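PDB 3OXN: putative transcriptional regulator, LysR family from Vibrio parahaemolyticus, which probably acts as a DNA-binding transcriptional regulator, and is represented here by its C-terminal substrate-binding domain without the helix-turn-helix DNA-binding part. Local coordinates for residues 71-76 and 194-199; 20-25 and 49-54; 88-93 and 189-194. All blocks are in the same frame, centred on the assembly; numbering follows the deposited sequence.

Interaction 1: 71-76 and 194-199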
ATOM      1  N   LEU A  71      -7.092  13.124 -10.377  1.00 32.59           N
ATOM      2  CA  LEU A  71      -5.683  13.249 -10.730  1.00 30.78           C
ATOM      3  C   LEU A  71      -5.004  11.899 -10.496  1.00 30.49           C
ATOM      4  O   LEU A  71      -5.378  11.149  -9.590  1.00 30.68           O
ATOM      5  CB  LEU A  71      -5.034  14.308  -9.833  1.00 30.39           C
ATOM      6  CG  LEU A  71      -3.546  14.622  -9.955  1.00 29.09           C
ATOM      7  CD1 LEU A  71      -3.216  15.258 -11.291  1.00 27.69           C
ATOM      8  CD2 LEU A  71      -3.141  15.538  -8.812  1.00 29.17           C
ATOM      9  N   ALA A  72      -4.007  11.581 -11.306  1.00 29.74           N
ATOM     10  CA  ALA A  72      -3.218  10.382 -11.073  1.00 27.03           C
ATOM     11  C   ALA A  72      -1.769  10.785 -10.822  1.00 29.63           C
ATOM     12  O   ALA A  72      -1.220  11.607 -11.562  1.00 29.36           O
ATOM     13  CB  ALA A  72      -3.319   9.455 -12.267  1.00 26.34           C
ATOM     14  N   ILE A  73      -1.149  10.233  -9.779  1.00 28.74           N
ATOM     15  CA  ILE A  73       0.294  10.421  -9.600  1.00 28.17           C
ATOM     16  C   ILE A  73       1.079   9.104  -9.758  1.00 29.91           C
ATOM     17  O   ILE A  73       0.945   8.191  -8.935  1.00 31.08           O
ATOM     18  CB  ILE A  73       0.638  11.059  -8.250  1.00 25.56           C
ATOM     19  CG1 ILE A  73      -0.149  12.365  -8.061  1.00 28.71           C
ATOM     20  CG2 ILE A  73       2.155  11.270  -8.149  1.00 24.81           C
ATOM     21  CD1 ILE A  73      -0.095  12.958  -6.635  1.00 26.63           C
ATOM     22  N   CYS A  74       1.892   9.011 -10.809  1.00 25.71           N
ATOM     23  CA  CYS A  74       2.652   7.804 -11.071  1.00 26.74           C
ATOM     24  C   CYS A  74       3.701   8.029 -12.139  1.00 28.78           C
ATOM     25  O   CYS A  74       3.954   9.146 -12.547  1.00 27.28           O
ATOM     26  CB  CYS A  74       1.714   6.721 -11.583  1.00 31.75           C
ATOM     27  SG  CYS A  74       1.087   7.033 -13.264  1.00 28.97           S
ATOM     28  N   ARG A  75       4.299   6.933 -12.592  1.00 33.75           N
ATOM     29  CA  ARG A  75       5.101   6.916 -13.807  1.00 31.15           C
ATOM     30  C   ARG A  75       4.330   6.189 -14.912  1.00 33.73           C
ATOM     31  O   ARG A  75       4.363   4.966 -14.990  1.00 36.51           O
ATOM     32  CB  ARG A  75       6.410   6.186 -13.550  1.00 28.81           C
ATOM     33  CG  ARG A  75       7.449   6.457 -14.592  1.00 33.29           C
ATOM     34  CD  ARG A  75       8.584   5.458 -14.536  1.00 34.12           C
ATOM     35  NE  ARG A  75       8.572   4.581 -15.705  1.00 37.93           N
ATOM     36  CZ  ARG A  75       9.221   4.853 -16.830  1.00 36.95           C
ATOM     37  NH1 ARG A  75       9.938   5.972 -16.928  1.00 35.15           N
ATOM     38  NH2 ARG A  75       9.157   4.011 -17.849  1.00 36.42           N
ATOM     39  N   PRO A  76       3.614   6.935 -15.764  1.00 34.54           N
ATOM     40  CA  PRO A  76       2.895   6.306 -16.879  1.00 38.21           C
ATOM     41  C   PRO A  76       3.810   5.419 -17.712  1.00 40.81           C
ATOM     42  O   PRO A  76       4.814   5.907 -18.233  1.00 41.74           O
ATOM     43  CB  PRO A  76       2.457   7.494 -17.730  1.00 35.22           C
ATOM     44  CG  PRO A  76       2.405   8.627 -16.790  1.00 37.91           C
ATOM     45  CD  PRO A  76       3.482   8.399 -15.773  1.00 32.76           C
ATOM     46  N   TYR A 194       8.541  10.802 -12.102  1.00 33.96           N
ATOM     47  CA  TYR A 194       7.140  10.710 -11.721  1.00 31.68           C
ATOM     48  C   TYR A 194       6.414  11.926 -12.258  1.00 29.53           C
ATOM     49  O   TYR A 194       7.040  12.909 -12.643  1.00 26.58           O
ATOM     50  CB  TYR A 194       6.997  10.672 -10.201  1.00 30.13           C
ATOM     51  CG  TYR A 194       6.510   9.367  -9.642  1.00 31.62           C
ATOM     52  CD1 TYR A 194       7.128   8.173  -9.980  1.00 34.00           C
ATOM     53  CD2 TYR A 194       5.434   9.326  -8.754  1.00 33.01           C
ATOM     54  CE1 TYR A 194       6.687   6.964  -9.455  1.00 34.07           C
ATOM     55  CE2 TYR A 194       4.982   8.126  -8.212  1.00 30.85           C
ATOM     56  CZ  TYR A 194       5.615   6.941  -8.566  1.00 33.08           C
ATOM     57  OH  TYR A 194       5.186   5.735  -8.039  1.00 32.37           O
ATOM     58  N   SER A 195       5.087  11.842 -12.270  1.00 33.75           N
ATOM     59  CA  SER A 195       4.229  12.875 -12.851  1.00 33.15           C
ATOM     60  C   SER A 195       2.803  12.888 -12.299  1.00 27.77           C
ATOM     61  O   SER A 195       2.386  11.987 -11.590  1.00 24.78           O
ATOM     62  CB  SER A 195       4.198  12.759 -14.385  1.00 31.13           C
ATOM     63  OG  SER A 195       4.680  11.512 -14.827  1.00 30.68           O
HETATM   64  N   MSE A 196       2.081  13.962 -12.600  1.00 31.98           N
HETATM   65  CA  MSE A 196       0.656  14.023 -12.354  1.00 29.61           C
HETATM   66  C   MSE A 196      -0.002  13.730 -13.674  1.00 29.03           C
HETATM   67  O   MSE A 196       0.525  14.103 -14.720  1.00 29.04           O
HETATM   68  CB  MSE A 196       0.252  15.409 -11.911  1.00 29.38           C
HETATM   69  CG  MSE A 196       0.679  15.775 -10.517  1.00 32.88           C
HETATM   70 SE   MSE A 196       0.107  17.623 -10.135  1.00 47.09          SE
HETATM   71  CE  MSE A 196       0.997  18.547 -11.610  1.00 35.41           C
ATOM     72  N   ILE A 197      -1.141  13.057 -13.634  1.00 26.20           N
ATOM     73  CA  ILE A 197      -1.896  12.815 -14.848  1.00 28.85           C
ATOM     74  C   ILE A 197      -3.346  13.148 -14.596  1.00 27.26           C
ATOM     75  O   ILE A 197      -3.884  12.807 -13.549  1.00 28.21           O
ATOM     76  CB  ILE A 197      -1.774  11.350 -15.313  1.00 31.59           C
ATOM     77  CG1 ILE A 197      -0.353  10.815 -15.071  1.00 29.60           C
ATOM     78  CG2 ILE A 197      -2.189  11.212 -16.781  1.00 31.17           C
ATOM     79  CD1 ILE A 197       0.659  11.260 -16.082  1.00 28.19           C
ATOM     80  N   TRP A 198      -3.985  13.816 -15.549  1.00 28.37           N
ATOM     81  CA  TRP A 198      -5.400  14.123 -15.412  1.00 31.08           C
ATOM     82  C   TRP A 198      -6.126  14.228 -16.750  1.00 32.99           C
ATOM     83  O   TRP A 198      -5.512  14.401 -17.799  1.00 29.29           O
ATOM     84  CB  TRP A 198      -5.615  15.397 -14.578  1.00 32.76           C
ATOM     85  CG  TRP A 198      -5.074  16.635 -15.214  1.00 32.67           C
ATOM     86  CD1 TRP A 198      -5.763  17.520 -15.971  1.00 32.83           C
ATOM     87  CD2 TRP A 198      -3.726  17.118 -15.154  1.00 32.73           C
ATOM     88  NE1 TRP A 198      -4.937  18.529 -16.385  1.00 36.26           N
ATOM     89  CE2 TRP A 198      -3.674  18.303 -15.893  1.00 33.92           C
ATOM     90  CE3 TRP A 198      -2.553  16.663 -14.533  1.00 33.44           C
ATOM     91  CZ2 TRP A 198      -2.504  19.045 -16.046  1.00 36.30           C
ATOM     92  CZ3 TRP A 198      -1.387  17.398 -14.684  1.00 34.62           C
ATOM     93  CH2 TRP A 198      -1.372  18.575 -15.434  1.00 36.11           C
ATOM     94  N   HIS A 199      -7.451  14.131 -16.680  1.00 35.38           N
ATOM     95  CA  HIS A 199      -8.316  14.269 -17.843  1.00 39.37           C
ATOM     96  C   HIS A 199      -8.434  15.741 -18.272  1.00 39.58           C
ATOM     97  O   HIS A 199      -8.459  16.635 -17.433  1.00 39.52           O
ATOM     98  CB  HIS A 199      -9.701  13.704 -17.505  1.00 38.84           C
ATOM     99  CG  HIS A 199     -10.517  13.300 -18.699  1.00 41.74           C
ATOM    100  ND1 HIS A 199     -11.276  14.198 -19.424  1.00 44.39           N
ATOM    101  CD2 HIS A 199     -10.733  12.089 -19.262  1.00 42.09           C
ATOM    102  CE1 HIS A 199     -11.908  13.558 -20.392  1.00 43.00           C
ATOM    103  NE2 HIS A 199     -11.599  12.277 -20.317  1.00 43.01           N
TER
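Ala72 pairs with Ile197, and Cys74 with Ser195, through reciprocal backbone hydrogen bonds that lay strand 71-74 antiparallel to strand 194-199. Both strands belong to the central sheet of one of the two alpha/beta subdomains that make up the LysR substrate-binding domain, a periplasmic-binding-protein fold. In the Cys74–Ser195 pair, Cys74 N donates to Ser195 O at 3.1 Å and Ser195 N to Cys74 O at 2.9 Å. Cys74 O also receives a weak bond from Ser195 OG. Ile73 and Met196 form the non-hydrogen-bonded pair between these two, and Ile73 CA lies 3.3 Å from Ser195 O in a CA-H...O contact. Met196, modelled as selenomethionine, is crossed obliquely by Leu71. Leu71 CG stands anti to its backbone N (chi1 178°), 4.0 Å from Ile197 O; beyond it CD1 reaches Met196 CB at 3.5 Å and Trp198 CE3 at 3.6 Å. On the other face of the sheet Ala72 CB packs on Ile197 CB, while the ring of Pro76 and the end of Ile197 approach tip to tip. Tyr194 lays one ring face over the backbone at the end of strand 71-74. Cys74 C sits above the ring centre, Arg75 N is offset toward the rim, and Cys74 CA makes a CH-pi contact 4.0 Å from the centroid. Ile73 CG2 meets the same ring at its edge near CD2. Farther out, helix 28-44 packs on Ile73 and Tyr194 with Ile33, and helix 60-65 packs on Ala72 and Ile197 with Leu64. Tyr28 adds an edge-to-face contact to the Tyr194 ring, whose OH is hydrogen-bonded to Thr26 OG1.

Interaction 2: 20-25 and 49-54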
ATOM      1  N   THR A  20     -14.497  16.926  -2.457  1.00 43.34           N
ATOM      2  CA  THR A  20     -13.538  15.835  -2.305  1.00 44.01           C
ATOM      3  C   THR A  20     -12.761  15.517  -3.601  1.00 39.53           C
ATOM      4  O   THR A  20     -13.276  15.614  -4.714  1.00 39.24           O
ATOM      5  CB  THR A  20     -14.178  14.567  -1.693  1.00 39.01           C
ATOM      6  OG1 THR A  20     -13.627  13.417  -2.336  1.00 38.80           O
ATOM      7  CG2 THR A  20     -15.682  14.579  -1.884  1.00 36.85           C
ATOM      8  N   PHE A  21     -11.499  15.158  -3.442  1.00 35.37           N
ATOM      9  CA  PHE A  21     -10.658  14.894  -4.587  1.00 34.82           C
ATOM     10  C   PHE A  21     -10.292  13.430  -4.570  1.00 36.73           C
ATOM     11  O   PHE A  21      -9.941  12.879  -3.526  1.00 36.35           O
ATOM     12  CB  PHE A  21      -9.401  15.772  -4.546  1.00 40.92           C
ATOM     13  CG  PHE A  21      -9.699  17.250  -4.469  1.00 38.57           C
ATOM     14  CD1 PHE A  21     -10.021  17.847  -3.256  1.00 39.14           C
ATOM     15  CD2 PHE A  21      -9.679  18.033  -5.605  1.00 36.83           C
ATOM     16  CE1 PHE A  21     -10.314  19.187  -3.183  1.00 38.06           C
ATOM     17  CE2 PHE A  21      -9.972  19.379  -5.531  1.00 42.02           C
ATOM     18  CZ  PHE A  21     -10.291  19.954  -4.312  1.00 39.37           C
ATOM     19  N   THR A  22     -10.421  12.798  -5.730  1.00 35.79           N
ATOM     20  CA  THR A  22      -9.962  11.443  -5.923  1.00 32.56           C
ATOM     21  C   THR A  22      -8.581  11.497  -6.555  1.00 31.87           C
ATOM     22  O   THR A  22      -8.403  12.047  -7.638  1.00 31.20           O
ATOM     23  CB  THR A  22     -10.896  10.686  -6.865  1.00 34.47           C
ATOM     24  OG1 THR A  22     -12.228  10.772  -6.359  1.00 39.60           O
ATOM     25  CG2 THR A  22     -10.480   9.222  -6.991  1.00 30.09           C
ATOM     26  N   ILE A  23      -7.607  10.920  -5.871  1.00 31.41           N
ATOM     27  CA  ILE A  23      -6.271  10.784  -6.412  1.00 30.78           C
ATOM     28  C   ILE A  23      -5.944   9.321  -6.568  1.00 26.44           C
ATOM     29  O   ILE A  23      -5.859   8.610  -5.575  1.00 30.19           O
ATOM     30  CB  ILE A  23      -5.239  11.357  -5.444  1.00 32.28           C
ATOM     31  CG1 ILE A  23      -5.602  12.796  -5.080  1.00 32.11           C
ATOM     32  CG2 ILE A  23      -3.847  11.263  -6.053  1.00 29.34           C
ATOM     33  CD1 ILE A  23      -5.523  13.730  -6.253  1.00 32.43           C
ATOM     34  N   ALA A  24      -5.768   8.863  -7.798  1.00 25.63           N
ATOM     35  CA  ALA A  24      -5.298   7.493  -8.028  1.00 27.59           C
ATOM     36  C   ALA A  24      -3.786   7.491  -7.908  1.00 26.50           C
ATOM     37  O   ALA A  24      -3.096   8.212  -8.636  1.00 29.15           O
ATOM     38  CB  ALA A  24      -5.725   6.991  -9.407  1.00 25.99           C
ATOM     39  N   THR A  25      -3.242   6.714  -6.984  1.00 26.88           N
ATOM     40  CA  THR A  25      -1.789   6.787  -6.803  1.00 29.67           C
ATOM     41  C   THR A  25      -1.039   5.472  -6.553  1.00 28.89           C
ATOM     42  O   THR A  25      -1.619   4.456  -6.164  1.00 29.53           O
ATOM     43  CB  THR A  25      -1.411   7.877  -5.770  1.00 31.51           C
ATOM     44  OG1 THR A  25      -0.108   7.610  -5.246  1.00 39.65           O
ATOM     45  CG2 THR A  25      -2.408   7.933  -4.629  1.00 28.19           C
ATOM     46  N   SER A  49     -11.636  17.296   1.351  1.00 45.57           N
ATOM     47  CA  SER A  49     -11.739  15.864   1.636  1.00 39.87           C
ATOM     48  C   SER A  49     -10.990  15.023   0.580  1.00 39.58           C
ATOM     49  O   SER A  49     -11.066  15.304  -0.616  1.00 40.66           O
ATOM     50  CB  SER A  49     -13.214  15.478   1.678  1.00 41.62           C
ATOM     51  OG  SER A  49     -13.403  14.102   1.949  1.00 45.94           O
ATOM     52  N   PHE A  50     -10.276  13.988   1.015  1.00 37.21           N
ATOM     53  CA  PHE A  50      -9.447  13.202   0.096  1.00 35.68           C
ATOM     54  C   PHE A  50      -9.806  11.726  -0.079  1.00 33.84           C
ATOM     55  O   PHE A  50     -10.141  11.020   0.871  1.00 31.90           O
ATOM     56  CB  PHE A  50      -7.982  13.300   0.499  1.00 36.68           C
ATOM     57  CG  PHE A  50      -7.270  14.441  -0.132  1.00 34.49           C
ATOM     58  CD1 PHE A  50      -6.807  14.342  -1.427  1.00 36.90           C
ATOM     59  CD2 PHE A  50      -7.074  15.610   0.558  1.00 35.86           C
ATOM     60  CE1 PHE A  50      -6.150  15.383  -2.021  1.00 37.27           C
ATOM     61  CE2 PHE A  50      -6.430  16.655  -0.029  1.00 38.03           C
ATOM     62  CZ  PHE A  50      -5.960  16.542  -1.323  1.00 38.05           C
ATOM     63  N   ASN A  51      -9.698  11.264  -1.315  1.00 32.50           N
ATOM     64  CA  ASN A  51      -9.913   9.862  -1.609  1.00 33.54           C
ATOM     65  C   ASN A  51      -8.777   9.249  -2.426  1.00 32.58           C
ATOM     66  O   ASN A  51      -8.727   9.397  -3.645  1.00 34.65           O
ATOM     67  CB  ASN A  51     -11.240   9.652  -2.324  1.00 33.49           C
ATOM     68  CG  ASN A  51     -11.727   8.228  -2.208  1.00 37.65           C
ATOM     69  OD1 ASN A  51     -11.396   7.540  -1.248  1.00 39.06           O
ATOM     70  ND2 ASN A  51     -12.507   7.774  -3.181  1.00 36.98           N
ATOM     71  N   PHE A  52      -7.864   8.562  -1.755  1.00 31.35           N
ATOM     72  CA  PHE A  52      -6.746   7.937  -2.445  1.00 32.55           C
ATOM     73  C   PHE A  52      -7.020   6.468  -2.710  1.00 32.28           C
ATOM     74  O   PHE A  52      -7.426   5.729  -1.818  1.00 34.58           O
ATOM     75  CB  PHE A  52      -5.482   8.067  -1.620  1.00 30.35           C
ATOM     76  CG  PHE A  52      -5.022   9.476  -1.444  1.00 33.55           C
ATOM     77  CD1 PHE A  52      -4.323  10.120  -2.456  1.00 32.24           C
ATOM     78  CD2 PHE A  52      -5.284  10.158  -0.258  1.00 34.41           C
ATOM     79  CE1 PHE A  52      -3.886  11.413  -2.290  1.00 34.52           C
ATOM     80  CE2 PHE A  52      -4.861  11.451  -0.074  1.00 33.39           C
ATOM     81  CZ  PHE A  52      -4.155  12.087  -1.091  1.00 38.99           C
ATOM     82  N   LEU A  53      -6.803   6.041  -3.940  1.00 30.02           N
ATOM     83  CA  LEU A  53      -6.974   4.632  -4.254  1.00 34.91           C
ATOM     84  C   LEU A  53      -5.834   4.146  -5.110  1.00 31.10           C
ATOM     85  O   LEU A  53      -5.164   4.935  -5.754  1.00 29.56           O
ATOM     86  CB  LEU A  53      -8.324   4.368  -4.928  1.00 34.03           C
ATOM     87  CG  LEU A  53      -8.795   5.447  -5.893  1.00 31.50           C
ATOM     88  CD1 LEU A  53      -8.115   5.270  -7.238  1.00 32.07           C
ATOM     89  CD2 LEU A  53     -10.296   5.387  -6.027  1.00 30.92           C
ATOM     90  N   PRO A  54      -5.594   2.837  -5.087  1.00 34.87           N
ATOM     91  CA  PRO A  54      -4.544   2.227  -5.903  1.00 33.73           C
ATOM     92  C   PRO A  54      -4.694   2.498  -7.402  1.00 34.24           C
ATOM     93  O   PRO A  54      -5.720   2.167  -8.017  1.00 34.82           O
ATOM     94  CB  PRO A  54      -4.709   0.736  -5.608  1.00 31.35           C
ATOM     95  CG  PRO A  54      -5.248   0.707  -4.222  1.00 32.67           C
ATOM     96  CD  PRO A  54      -6.192   1.871  -4.150  1.00 33.65           C
TER
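Thr20 to Thr25 and Ser49 to Pro54 run side by side in parallel, their axes approaching to 4.6 Å at 19°, tied by five backbone hydrogen bonds that climb from Phe21 N–Ser49 O to Thr25 N–Leu53 O. The rungs alternate: Phe21 and Ile23 each donate to the partner strand and accept from it, and the Asn51 N–Phe21 O bond measures 2.7 Å. Phe21, Ile23, Phe50 and Phe52 share one face. There Ile23 and Phe52 lie alongside each other, pointing the same way, with Ile23 CG1 3.6 Å from Phe52 CE1. Thr25 lies across the same side chain, its CG2 3.6 Å from Phe52 CD1. Phe50 presents its edge to Ile23, CE1 to CG1 at 4.0 Å, and its ring lies obliquely to that of Phe21, planes at 34°. The other face is more polar, with Thr20, Thr22, Ser49 and Asn51 beside Ala24 and Leu53. Leu53 is its main apolar group: CG takes the crowded position between backbone N and carbonyl carbon (chi1 37°), and the branches beyond it divide, CD1 to Ala24 CB at 3.7 Å and CD2 to Thr22 CG2 at 4.0 Å. The two strands belong to one beta-alpha-beta unit, whose connecting helix 28-44 packs on Phe50 and Phe52, while helix 206-227 packs on Phe21 and Ile23. Strand 71-74 continues the sheet beyond 20-25; beyond 49-54 it runs on into the second subunit, and Ser49 OG is hydrogen-bonded to Met143 O of the second subunit.

Interaction 3: 88-93 and 189-194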
ATOM      1  N   LEU A  88       6.733  15.728 -12.342  1.00 33.01           N
ATOM      2  CA  LEU A  88       6.818  16.259 -10.985  1.00 32.82           C
ATOM      3  C   LEU A  88       8.266  16.323 -10.535  1.00 31.22           C
ATOM      4  O   LEU A  88       8.697  17.320  -9.958  1.00 31.09           O
ATOM      5  CB  LEU A  88       6.032  15.376 -10.014  1.00 30.81           C
ATOM      6  CG  LEU A  88       4.520  15.516  -9.984  1.00 29.17           C
ATOM      7  CD1 LEU A  88       3.996  14.524  -8.997  1.00 33.67           C
ATOM      8  CD2 LEU A  88       4.104  16.910  -9.565  1.00 31.61           C
ATOM      9  N   GLY A  89       8.998  15.243 -10.817  1.00 29.84           N
ATOM     10  CA  GLY A  89      10.364  15.076 -10.371  1.00 31.77           C
ATOM     11  C   GLY A  89      10.970  13.712 -10.644  1.00 29.91           C
ATOM     12  O   GLY A  89      10.365  12.852 -11.247  1.00 32.83           O
ATOM     13  N   ARG A  90      12.174  13.497 -10.143  1.00 35.32           N
ATOM     14  CA  ARG A  90      13.024  12.440 -10.660  1.00 36.82           C
ATOM     15  C   ARG A  90      13.294  11.345  -9.649  1.00 36.60           C
ATOM     16  O   ARG A  90      14.321  11.364  -8.983  1.00 44.71           O
ATOM     17  CB  ARG A  90      14.357  13.053 -11.112  1.00 38.43           C
ATOM     18  CG  ARG A  90      14.897  12.478 -12.400  1.00 41.03           C
ATOM     19  CD  ARG A  90      15.201  13.581 -13.393  1.00 42.13           C
ATOM     20  NE  ARG A  90      15.437  13.039 -14.725  1.00 46.37           N
ATOM     21  CZ  ARG A  90      16.614  12.572 -15.135  1.00 52.85           C
ATOM     22  NH1 ARG A  90      17.661  12.596 -14.307  1.00 45.88           N
ATOM     23  NH2 ARG A  90      16.743  12.085 -16.368  1.00 52.46           N
ATOM     24  N   VAL A  91      12.401  10.371  -9.558  1.00 38.11           N
ATOM     25  CA  VAL A  91      12.623   9.237  -8.664  1.00 38.05           C
ATOM     26  C   VAL A  91      13.832   8.399  -9.062  1.00 36.62           C
ATOM     27  O   VAL A  91      13.987   8.024 -10.227  1.00 36.23           O
ATOM     28  CB  VAL A  91      11.423   8.298  -8.638  1.00 33.94           C
ATOM     29  CG1 VAL A  91      11.453   7.460  -7.368  1.00 32.07           C
ATOM     30  CG2 VAL A  91      10.137   9.089  -8.734  1.00 34.69           C
ATOM     31  N   GLY A  92      14.683   8.106  -8.084  1.00 36.04           N
ATOM     32  CA  GLY A  92      15.790   7.189  -8.285  1.00 35.94           C
ATOM     33  C   GLY A  92      15.624   5.978  -7.385  1.00 32.36           C
ATOM     34  O   GLY A  92      14.797   5.999  -6.470  1.00 29.59           O
ATOM     35  N   VAL A  93      16.410   4.929  -7.635  1.00 32.23           N
ATOM     36  CA  VAL A  93      16.289   3.680  -6.870  1.00 33.91           C
ATOM     37  C   VAL A  93      17.458   3.421  -5.905  1.00 34.48           C
ATOM     38  O   VAL A  93      18.609   3.711  -6.220  1.00 38.58           O
ATOM     39  CB  VAL A  93      16.030   2.460  -7.797  1.00 31.20           C
ATOM     40  CG1 VAL A  93      16.663   1.209  -7.241  1.00 30.10           C
ATOM     41  CG2 VAL A  93      14.549   2.260  -7.961  1.00 31.55           C
ATOM     42  N   PHE A 189      22.329   3.580 -13.184  1.00 43.04           N
ATOM     43  CA  PHE A 189      20.885   3.560 -13.353  1.00 41.74           C
ATOM     44  C   PHE A 189      20.418   5.000 -13.306  1.00 44.47           C
ATOM     45  O   PHE A 189      20.714   5.731 -12.358  1.00 46.28           O
ATOM     46  CB  PHE A 189      20.214   2.744 -12.243  1.00 43.10           C
ATOM     47  CG  PHE A 189      18.721   2.649 -12.377  1.00 39.01           C
ATOM     48  CD1 PHE A 189      18.150   1.771 -13.286  1.00 34.07           C
ATOM     49  CD2 PHE A 189      17.892   3.434 -11.591  1.00 39.52           C
ATOM     50  CE1 PHE A 189      16.787   1.692 -13.425  1.00 33.00           C
ATOM     51  CE2 PHE A 189      16.519   3.358 -11.715  1.00 38.61           C
ATOM     52  CZ  PHE A 189      15.964   2.479 -12.640  1.00 35.90           C
ATOM     53  N   THR A 190      19.694   5.407 -14.339  1.00 45.11           N
ATOM     54  CA  THR A 190      19.354   6.808 -14.522  1.00 44.91           C
ATOM     55  C   THR A 190      17.922   7.090 -14.060  1.00 43.41           C
ATOM     56  O   THR A 190      16.964   6.573 -14.629  1.00 45.79           O
ATOM     57  CB  THR A 190      19.564   7.229 -16.000  1.00 45.42           C
ATOM     58  OG1 THR A 190      20.821   6.707 -16.476  1.00 47.52           O
ATOM     59  CG2 THR A 190      19.558   8.746 -16.131  1.00 47.09           C
ATOM     60  N   PRO A 191      17.779   7.909 -13.010  1.00 44.33           N
ATOM     61  CA  PRO A 191      16.464   8.278 -12.472  1.00 45.85           C
ATOM     62  C   PRO A 191      15.365   8.390 -13.540  1.00 44.43           C
ATOM     63  O   PRO A 191      15.556   9.040 -14.579  1.00 44.72           O
ATOM     64  CB  PRO A 191      16.732   9.650 -11.834  1.00 42.33           C
ATOM     65  CG  PRO A 191      18.135   9.535 -11.342  1.00 43.69           C
ATOM     66  CD  PRO A 191      18.872   8.605 -12.308  1.00 42.47           C
ATOM     67  N   PHE A 192      14.236   7.733 -13.274  1.00 39.27           N
ATOM     68  CA  PHE A 192      13.027   7.908 -14.062  1.00 35.12           C
ATOM     69  C   PHE A 192      12.315   9.096 -13.482  1.00 34.28           C
ATOM     70  O   PHE A 192      12.732   9.604 -12.444  1.00 34.49           O
ATOM     71  CB  PHE A 192      12.130   6.662 -14.004  1.00 34.31           C
ATOM     72  CG  PHE A 192      11.808   6.163 -12.604  1.00 30.50           C
ATOM     73  CD1 PHE A 192      10.692   6.623 -11.921  1.00 33.57           C
ATOM     74  CD2 PHE A 192      12.572   5.177 -12.007  1.00 31.67           C
ATOM     75  CE1 PHE A 192      10.364   6.130 -10.638  1.00 32.58           C
ATOM     76  CE2 PHE A 192      12.250   4.684 -10.725  1.00 32.79           C
ATOM     77  CZ  PHE A 192      11.147   5.164 -10.044  1.00 28.81           C
ATOM     78  N   ASP A 193      11.252   9.561 -14.124  1.00 30.75           N
ATOM     79  CA  ASP A 193      10.495  10.616 -13.470  1.00 33.81           C
ATOM     80  C   ASP A 193       9.024  10.329 -13.254  1.00 35.36           C
ATOM     81  O   ASP A 193       8.368   9.667 -14.071  1.00 36.27           O
ATOM     82  CB  ASP A 193      10.738  12.016 -14.068  1.00 39.96           C
ATOM     83  CG  ASP A 193      11.043  11.985 -15.553  1.00 45.04           C
ATOM     84  OD1 ASP A 193      11.887  12.811 -15.991  1.00 44.09           O
ATOM     85  OD2 ASP A 193      10.442  11.141 -16.266  1.00 43.24           O
ATOM     86  N   TYR A 194       8.541  10.802 -12.102  1.00 33.96           N
ATOM     87  CA  TYR A 194       7.140  10.710 -11.721  1.00 31.68           C
ATOM     88  C   TYR A 194       6.414  11.926 -12.258  1.00 29.53           C
ATOM     89  O   TYR A 194       7.040  12.909 -12.643  1.00 26.58           O
ATOM     90  CB  TYR A 194       6.997  10.672 -10.201  1.00 30.13           C
ATOM     91  CG  TYR A 194       6.510   9.367  -9.642  1.00 31.62           C
ATOM     92  CD1 TYR A 194       7.128   8.173  -9.980  1.00 34.00           C
ATOM     93  CD2 TYR A 194       5.434   9.326  -8.754  1.00 33.01           C
ATOM     94  CE1 TYR A 194       6.687   6.964  -9.455  1.00 34.07           C
ATOM     95  CE2 TYR A 194       4.982   8.126  -8.212  1.00 30.85           C
ATOM     96  CZ  TYR A 194       5.615   6.941  -8.566  1.00 33.08           C
ATOM     97  OH  TYR A 194       5.186   5.735  -8.039  1.00 32.37           O
TER
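Phe192 turns one ring face to the backbone of Val91, whose O lies 3.6 Å above the plane, over the ring centre. At the edge of the ring, near its plane, are Val93 CG2 and Tyr194 CD1. Phe192 CB points away from 88-93, yet the ring comes back over it; CG stands between the backbone N and the carbonyl carbon (chi1 52°). The Arg90 guanidinium is the second flat group. Pro191 O lies over the centre of one face, 3.7 Å above the plane, and Asp193 OD1 lies at the edge, in plane. That carboxylate oxygen is 3.8 Å from Arg90 NE, a long salt bridge in which the planes of the two groups stand 61° apart. Nearer the backbone of Arg90, CG rests against Pro191 CB at 3.4 Å. Val91 carries the apolar centre of the contact, packing against Phe192 and bringing its CG2 to 3.4 Å from Tyr194 CD1. The two segments hold the crossovers between the two alpha/beta subdomains, which in the periplasmic-binding-protein fold form the hinge beside the interdomain cleft. Regular sheet pairing enters the hinge at its 88-89 end, where Leu88 and Gly89 together face Tyr194 in a classic beta bulge: Leu88 N donates to Tyr194 O at 2.9 Å, and Gly89 O accepts from Tyr194 N. At the opposite end Val93 CB lies 4.0 Å from Phe189 CE2. Elements of both subdomains close in on these side chains: Tyr28 of helix 28-44 and Pro167 of strand 163-167 touch Val91, while Val127 and Leu130 of helix 125-134 pack on the Phe192 ring.

Interactions 1 and 2 lie in the same sheet and are bridged directly, since strand 71-74 is the neighbour of strand 20-25; Leu71 O and Ile73 N probably bond to the backbone of Ala24. Interaction 1 is the most buried of the three, antiparallel and largely apolar on both faces. Interaction 2 is parallel, and its strand 49-54 carries the sheet on into the second subunit; it is aromatic on one face and more polar on the other. Interaction 3 leaves that sheet through Tyr194, shared with interaction 1; it keeps ladder bonds only at its 88-89 end and otherwise relies on ring and proline packing plus a long ion pair at the surface. Interactions 2 and 3 do not touch; their nearest atoms are about 6 Å apart.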